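Local coordinates for protein aspartate carbamoyltransferase (Leishmania major, PDB 7K46) that probably transfers a carbamoyl group from carbamoyl phosphate to L-aspartate, giving N-carbamoyl-L-aspartate in pyrimidine biosynthesis, at residues L289-E294 / D298-P303. Sequence-based numbering, arbitrary orientation. Where two conformers were deposited one is given.
Sequences LPRVDE and DIDDDP
R291 and D300 form a bidentate salt bridge across the long loop between strand 284-286 and helix 309-326, in the aspartate-binding domain of the carbamoyltransferase fold. R291 closes the HPLPR signature of this family, whose L289-P290 peptide is cis here as in the Escherichia coli enzyme, so the bridge starts from what is probably an active-site loop. The link is made by side chains alone: the nearest CA atoms, those of R291 and D300, are 12.2 Å apart, and only 83 Å² of surface is buried between the segments. R291 spans most of that gap. Its CG sits between the backbone N and the carbonyl carbon (chi1 61°), and from there the chain runs extended to NE, presenting the guanidinium end-on to a carboxylate that arrives from the opposite direction. R291 NH2 lies 2.8 Å from D300 OD2 in a nearly straight bond, 172° at the hydrogen, and this oxygen stays close to the guanidinium plane. The second bond, R291 NH1 to D300 OD1 at 3.0 Å, is more bent and uses the syn lone pair of OD1. The two groups are not coplanar; their planes are turned 39° apart, so the fork is twisted. D300 is the second residue of the type I turn from I299 to D302, closed by D302 N to I299 O at 3.0 Å. On the other segment, E294 folds back on the backbone, where OE1 accepts from V292 N at 3.0 Å and OE2 meets H287. Y307 OH also bonds D300 OD1. The buried arginine is gripped at all three nitrogens, NE by D98 of the second subunit, NH1 by D300 and L295 O, NH2 by D300, which fixes the guanidinium's rotation and, through D98, links this loop to the subunit interface.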
ATOM      1  N   LEU A 289     -11.355  15.965 -13.983  1.00 16.88           N
ATOM      2  CA  LEU A 289     -11.705  15.828 -12.569  1.00 16.03           C
ATOM      3  C   LEU A 289     -10.483  16.100 -11.688  1.00 19.35           C
ATOM      4  O   LEU A 289      -9.347  15.909 -12.133  1.00 20.76           O
ATOM      5  CB  LEU A 289     -12.306  14.443 -12.284  1.00 15.16           C
ATOM      6  CG  LEU A 289     -13.648  14.190 -12.981  1.00 20.60           C
ATOM      7  CD1 LEU A 289     -14.195  12.802 -12.667  1.00 14.48           C
ATOM      8  CD2 LEU A 289     -14.680  15.260 -12.592  1.00 17.44           C
ATOM      9  N   PRO A 290     -10.664  16.569 -10.439  1.00 19.95           N
ATOM     10  CA  PRO A 290     -11.937  16.825  -9.755  1.00 19.49           C
ATOM     11  C   PRO A 290     -12.672  18.059 -10.257  1.00 21.87           C
ATOM     12  O   PRO A 290     -12.061  18.966 -10.820  1.00 19.47           O
ATOM     13  CB  PRO A 290     -11.509  17.023  -8.292  1.00 24.11           C
ATOM     14  CG  PRO A 290     -10.130  17.573  -8.400  1.00 20.76           C
ATOM     15  CD  PRO A 290      -9.511  16.881  -9.573  1.00 19.35           C
ATOM     16  N   ARG A 291     -13.983  18.077 -10.045  1.00 19.53           N
ATOM     17  CA  ARG A 291     -14.833  19.222 -10.332  1.00 18.56           C
ATOM     18  C   ARG A 291     -15.296  19.863  -9.031  1.00 25.04           C
ATOM     19  O   ARG A 291     -15.340  19.221  -7.978  1.00 23.07           O
ATOM     20  CB  ARG A 291     -16.064  18.795 -11.140  1.00 22.76           C
ATOM     21  CG  ARG A 291     -16.931  17.790 -10.377  1.00 21.95           C
ATOM     22  CD  ARG A 291     -18.325  17.634 -10.968  1.00 18.70           C
ATOM     23  NE  ARG A 291     -19.005  16.488 -10.371  1.00 19.88           N
ATOM     24  CZ  ARG A 291     -20.197  16.042 -10.747  1.00 23.03           C
ATOM     25  NH1 ARG A 291     -20.913  16.670 -11.668  1.00 18.39           N
ATOM     26  NH2 ARG A 291     -20.671  14.926 -10.201  1.00 19.25           N
ATOM     27  N   VAL A 292     -15.659  21.141  -9.113  1.00 22.89           N
ATOM     28  CA  VAL A 292     -16.374  21.769  -8.012  1.00 25.88           C
ATOM     29  C   VAL A 292     -17.815  21.932  -8.473  1.00 28.37           C
ATOM     30  O   VAL A 292     -18.560  20.950  -8.566  1.00 29.16           O
ATOM     31  CB  VAL A 292     -15.739  23.109  -7.585  1.00 28.71           C
ATOM     32  CG1 VAL A 292     -16.357  23.605  -6.281  1.00 34.46           C
ATOM     33  CG2 VAL A 292     -14.239  22.953  -7.416  1.00 34.46           C
ATOM     34  N   ASP A 293     -18.210  23.158  -8.809  1.00 24.43           N
ATOM     35  CA  ASP A 293     -19.577  23.470  -9.201  0.54 27.22           C
ATOM     36  C   ASP A 293     -19.728  23.751 -10.690  1.00 27.75           C
ATOM     37  O   ASP A 293     -20.848  24.015 -11.141  1.00 30.30           O
ATOM     38  CB  ASP A 293     -20.086  24.675  -8.396  0.54 29.70           C
ATOM     39  CG  ASP A 293     -19.036  25.782  -8.251  0.54 32.21           C
ATOM     40  OD1 ASP A 293     -17.998  25.758  -8.957  0.54 24.16           O
ATOM     41  OD2 ASP A 293     -19.254  26.686  -7.409  0.54 37.37           O
ATOM     42  N   GLU A 294     -18.634  23.727 -11.460  1.00 24.81           N
ATOM     43  CA  GLU A 294     -18.677  24.100 -12.872  1.00 23.29           C
ATOM     44  C   GLU A 294     -19.357  23.045 -13.731  1.00 24.96           C
ATOM     45  O   GLU A 294     -19.586  23.279 -14.927  1.00 23.10           O
ATOM     46  CB  GLU A 294     -17.253  24.365 -13.387  1.00 23.13           C
ATOM     47  CG  GLU A 294     -16.364  23.120 -13.487  1.00 22.52           C
ATOM     48  CD  GLU A 294     -15.711  22.732 -12.164  1.00 25.53           C
ATOM     49  OE1 GLU A 294     -16.091  23.281 -11.101  1.00 23.87           O
ATOM     50  OE2 GLU A 294     -14.804  21.871 -12.190  1.00 23.69           O
ATOM     51  N   ASP A 298     -26.834  17.771 -11.897  1.00 25.91           N
ATOM     52  CA  ASP A 298     -28.122  17.521 -12.535  1.00 24.71           C
ATOM     53  C   ASP A 298     -27.994  17.005 -13.968  1.00 28.37           C
ATOM     54  O   ASP A 298     -29.024  16.742 -14.598  1.00 26.04           O
ATOM     55  CB  ASP A 298     -29.027  18.769 -12.453  1.00 29.01           C
ATOM     56  CG  ASP A 298     -28.609  19.911 -13.385  1.00 28.79           C
ATOM     57  OD1 ASP A 298     -27.647  19.782 -14.165  1.00 28.06           O
ATOM     58  OD2 ASP A 298     -29.291  20.966 -13.334  1.00 27.27           O
ATOM     59  N   ILE A 299     -26.776  16.823 -14.488  1.00 23.52           N
ATOM     60  CA  ILE A 299     -26.562  16.083 -15.733  1.00 20.77           C
ATOM     61  C   ILE A 299     -25.803  14.776 -15.505  1.00 24.45           C
ATOM     62  O   ILE A 299     -25.429  14.114 -16.473  1.00 19.56           O
ATOM     63  CB  ILE A 299     -25.845  16.924 -16.806  1.00 22.20           C
ATOM     64  CG1 ILE A 299     -24.462  17.384 -16.330  1.00 26.33           C
ATOM     65  CG2 ILE A 299     -26.694  18.094 -17.252  1.00 24.03           C
ATOM     66  CD1 ILE A 299     -23.563  17.803 -17.475  1.00 22.06           C
ATOM     67  N   ASP A 300     -25.582  14.371 -14.252  1.00 23.81           N
ATOM     68  CA  ASP A 300     -24.758  13.189 -14.004  1.00 24.85           C
ATOM     69  C   ASP A 300     -25.367  11.905 -14.562  1.00 25.41           C
ATOM     70  O   ASP A 300     -24.631  10.938 -14.787  1.00 25.71           O
ATOM     71  CB  ASP A 300     -24.504  13.018 -12.505  1.00 23.08           C
ATOM     72  CG  ASP A 300     -23.472  13.993 -11.969  1.00 25.46           C
ATOM     73  OD1 ASP A 300     -22.885  14.747 -12.777  1.00 20.60           O
ATOM     74  OD2 ASP A 300     -23.251  14.002 -10.738  1.00 23.75           O
ATOM     75  N   ASP A 301     -26.687  11.858 -14.766  1.00 23.71           N
ATOM     76  CA  ASP A 301     -27.344  10.681 -15.327  1.00 27.43           C
ATOM     77  C   ASP A 301     -27.649  10.827 -16.812  1.00 29.15           C
ATOM     78  O   ASP A 301     -28.251   9.922 -17.397  1.00 27.52           O
ATOM     79  CB  ASP A 301     -28.650  10.382 -14.580  1.00 33.81           C
ATOM     80  CG  ASP A 301     -28.422   9.999 -13.135  1.00 40.85           C
ATOM     81  OD1 ASP A 301     -27.391   9.349 -12.844  1.00 45.40           O
ATOM     82  OD2 ASP A 301     -29.271  10.361 -12.293  1.00 53.57           O
ATOM     83  N   ASP A 302     -27.297  11.952 -17.411  1.00 24.39           N
ATOM     84  CA  ASP A 302     -27.500  12.143 -18.844  1.00 24.70           C
ATOM     85  C   ASP A 302     -26.561  11.226 -19.620  1.00 22.57           C
ATOM     86  O   ASP A 302     -25.370  11.148 -19.288  1.00 21.95           O
ATOM     87  CB  ASP A 302     -27.248  13.609 -19.210  1.00 22.18           C
ATOM     88  CG  ASP A 302     -27.686  13.952 -20.631  1.00 28.73           C
ATOM     89  OD1 ASP A 302     -27.091  13.410 -21.579  1.00 26.69           O
ATOM     90  OD2 ASP A 302     -28.623  14.768 -20.798  1.00 27.78           O
ATOM     91  N   PRO A 303     -27.040  10.524 -20.650  1.00 23.99           N
ATOM     92  CA  PRO A 303     -26.144   9.621 -21.397  1.00 24.17           C
ATOM     93  C   PRO A 303     -24.937  10.322 -22.001  1.00 23.16           C
ATOM     94  O   PRO A 303     -23.913   9.669 -22.251  1.00 25.22           O
ATOM     95  CB  PRO A 303     -27.057   9.037 -22.485  1.00 27.30           C
ATOM     96  CG  PRO A 303     -28.437   9.207 -21.960  1.00 34.99           C
ATOM     97  CD  PRO A 303     -28.423  10.477 -21.160  1.00 29.00           C
TER